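PDB 3F6O: probable transcriptional regulator, ArsR family protein from Rhodococcus sp. RHA1, which probably binds DNA as a winged helix-turn-helix transcription factor of the ArsR family. Local coordinates for residues I52-L55 with E56-W60. Sequence-based numbering, arbitrary orientation.
Sequences IHFL and EDSGW
Phe54 O is gripped twice by one residue: Ser58 N donates to it at 2.9 Å, and Ser58 OG at 2.7 Å. The two donors reach the oxygen from opposite faces of the carbonyl plane, the hydroxyl at a C=O...OG angle of 135°. Serine suits this last turn because its OG, set between its own backbone N and carbonyl carbon (chi1 59°), turns back along the helix and donates to the carbonyl oxygen four residues earlier. That position also brings Ser58 OG obliquely to the Phe54 ring, 4.0 Å from Phe54 CD2.

Regular helical bonds, such as Asp57 N to His53 O at 2.8 Å, run up to this point. The helix then closes in a Schellman motif. Gly59 takes a positive phi of 91°, where any CB would press against the preceding carbonyl oxygen, and its N bonds to Glu56 O. Trp60 N turns back to Leu55 O in a weak, bent bond of 2.9 Å. The same turn brings the apolar side chains together: Leu55 CD2 lies 3.8 Å from Trp60 CB and meets the indole obliquely.

Helix 45-57 thus ends at the entry to strand 61-66, as expected where the recognition helix of a winged helix-turn-helix domain runs into the wing. A branched apolar side chain suits Leu55, buried against Val23 and Leu24 of helix 18-28, Ile61 and the indole, while Glu56 OE1 bonds to Thr63 OG1 of that strand. Tryptophan suits position 60 by offering a broad apolar surface whose one polar atom, NE1, donates to Ile11 O; the ring meets Phe79 edge-to-face, tying the turn to helices 5-15 and 77-94.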
ATOM      1  N   ILE A  52       6.524 -14.132   5.905  1.00 15.91           N
ATOM      2  CA  ILE A  52       6.854 -13.763   7.273  1.00 15.43           C
ATOM      3  C   ILE A  52       8.094 -12.817   7.310  1.00 15.10           C
ATOM      4  O   ILE A  52       8.097 -11.768   7.967  1.00 14.45           O
ATOM      5  CB  ILE A  52       7.103 -15.043   8.114  1.00 15.84           C
ATOM      6  CG1 ILE A  52       5.786 -15.834   8.280  1.00 15.57           C
ATOM      7  CG2 ILE A  52       7.715 -14.699   9.485  1.00 15.41           C
ATOM      8  CD1 ILE A  52       4.672 -15.086   9.062  1.00 18.10           C
ATOM      9  N   HIS A  53       9.142 -13.203   6.588  1.00 15.99           N
ATOM     10  CA  HIS A  53      10.369 -12.408   6.557  1.00 17.09           C
ATOM     11  C   HIS A  53      10.135 -11.019   5.967  1.00 16.36           C
ATOM     12  O   HIS A  53      10.675 -10.023   6.446  1.00 15.73           O
ATOM     13  CB  HIS A  53      11.461 -13.147   5.777  1.00 17.69           C
ATOM     14  CG  HIS A  53      12.022 -14.318   6.521  1.00 21.11           C
ATOM     15  ND1 HIS A  53      12.266 -15.536   5.922  1.00 24.65           N
ATOM     16  CD2 HIS A  53      12.359 -14.466   7.828  1.00 25.28           C
ATOM     17  CE1 HIS A  53      12.739 -16.384   6.820  1.00 23.50           C
ATOM     18  NE2 HIS A  53      12.806 -15.761   7.984  1.00 24.96           N
ATOM     19  N   PHE A  54       9.319 -10.962   4.922  1.00 16.57           N
ATOM     20  CA  PHE A  54       9.022  -9.685   4.284  1.00 16.44           C
ATOM     21  C   PHE A  54       8.272  -8.792   5.272  1.00 16.04           C
ATOM     22  O   PHE A  54       8.583  -7.601   5.400  1.00 15.83           O
ATOM     23  CB  PHE A  54       8.239  -9.881   2.973  1.00 17.37           C
ATOM     24  CG  PHE A  54       8.240  -8.655   2.105  1.00 18.86           C
ATOM     25  CD1 PHE A  54       9.067  -8.576   0.997  1.00 23.04           C
ATOM     26  CD2 PHE A  54       7.474  -7.543   2.437  1.00 20.62           C
ATOM     27  CE1 PHE A  54       9.083  -7.416   0.216  1.00 25.47           C
ATOM     28  CE2 PHE A  54       7.499  -6.381   1.659  1.00 21.80           C
ATOM     29  CZ  PHE A  54       8.300  -6.317   0.578  1.00 23.31           C
ATOM     30  N   LEU A  55       7.294  -9.376   5.987  1.00 15.24           N
ATOM     31  CA  LEU A  55       6.538  -8.655   7.034  1.00 15.55           C
ATOM     32  C   LEU A  55       7.453  -8.114   8.142  1.00 15.56           C
ATOM     33  O   LEU A  55       7.303  -6.976   8.606  1.00 14.95           O
ATOM     34  CB  LEU A  55       5.438  -9.562   7.657  1.00 16.47           C
ATOM     35  CG  LEU A  55       4.172  -9.735   6.775  1.00 18.71           C
ATOM     36  CD1 LEU A  55       3.128 -10.672   7.447  1.00 16.93           C
ATOM     37  CD2 LEU A  55       3.546  -8.351   6.441  1.00 18.92           C
ATOM     38  N   GLU A  56       8.423  -8.917   8.550  1.00 16.96           N
ATOM     39  CA  GLU A  56       9.330  -8.470   9.597  1.00 18.77           C
ATOM     40  C   GLU A  56      10.272  -7.375   9.064  1.00 18.20           C
ATOM     41  O   GLU A  56      10.430  -6.337   9.697  1.00 17.88           O
ATOM     42  CB  GLU A  56      10.104  -9.630  10.242  1.00 17.66           C
ATOM     43  CG  GLU A  56      10.793  -9.133  11.561  1.00 21.29           C
ATOM     44  CD  GLU A  56      11.257 -10.236  12.520  1.00 24.11           C
ATOM     45  OE1 GLU A  56      11.384 -11.419  12.092  1.00 28.41           O
ATOM     46  OE2 GLU A  56      11.510  -9.883  13.718  1.00 28.85           O
ATOM     47  N   ASP A  57      10.851  -7.602   7.895  1.00 18.29           N
ATOM     48  CA  ASP A  57      11.791  -6.641   7.314  1.00 21.19           C
ATOM     49  C   ASP A  57      11.156  -5.292   7.052  1.00 20.71           C
ATOM     50  O   ASP A  57      11.789  -4.273   7.236  1.00 21.13           O
ATOM     51  CB  ASP A  57      12.421  -7.180   6.029  1.00 20.95           C
ATOM     52  CG  ASP A  57      13.426  -8.278   6.299  1.00 26.85           C
ATOM     53  OD1 ASP A  57      13.920  -8.396   7.442  1.00 30.18           O
ATOM     54  OD2 ASP A  57      13.714  -9.035   5.355  1.00 33.63           O
ATOM     55  N   SER A  58       9.896  -5.288   6.612  1.00 20.38           N
ATOM     56  CA  SER A  58       9.185  -4.043   6.376  1.00 19.34           C
ATOM     57  C   SER A  58       8.590  -3.394   7.653  1.00 19.21           C
ATOM     58  O   SER A  58       7.999  -2.300   7.585  1.00 19.59           O
ATOM     59  CB  SER A  58       8.116  -4.255   5.293  1.00 20.00           C
ATOM     60  OG  SER A  58       7.193  -5.258   5.688  1.00 19.02           O
ATOM     61  N   GLY A  59       8.752  -4.035   8.809  1.00 17.70           N
ATOM     62  CA  GLY A  59       8.331  -3.443  10.099  1.00 16.75           C
ATOM     63  C   GLY A  59       6.907  -3.754  10.557  1.00 16.17           C
ATOM     64  O   GLY A  59       6.472  -3.255  11.588  1.00 16.64           O
ATOM     65  N   TRP A  60       6.167  -4.561   9.782  1.00 16.02           N
ATOM     66  CA  TRP A  60       4.752  -4.884  10.107  1.00 15.69           C
ATOM     67  C   TRP A  60       4.613  -5.852  11.291  1.00 16.14           C
ATOM     68  O   TRP A  60       3.606  -5.820  11.995  1.00 16.70           O
ATOM     69  CB  TRP A  60       4.028  -5.485   8.873  1.00 15.63           C
ATOM     70  CG  TRP A  60       3.563  -4.449   7.904  1.00 15.44           C
ATOM     71  CD1 TRP A  60       4.145  -4.111   6.725  1.00 18.02           C
ATOM     72  CD2 TRP A  60       2.438  -3.574   8.065  1.00 17.50           C
ATOM     73  NE1 TRP A  60       3.424  -3.087   6.114  1.00 17.41           N
ATOM     74  CE2 TRP A  60       2.383  -2.741   6.932  1.00 16.81           C
ATOM     75  CE3 TRP A  60       1.456  -3.429   9.062  1.00 16.78           C
ATOM     76  CZ2 TRP A  60       1.377  -1.777   6.753  1.00 18.26           C
ATOM     77  CZ3 TRP A  60       0.460  -2.475   8.872  1.00 18.41           C
ATOM     78  CH2 TRP A  60       0.448  -1.652   7.749  1.00 17.01           C
TER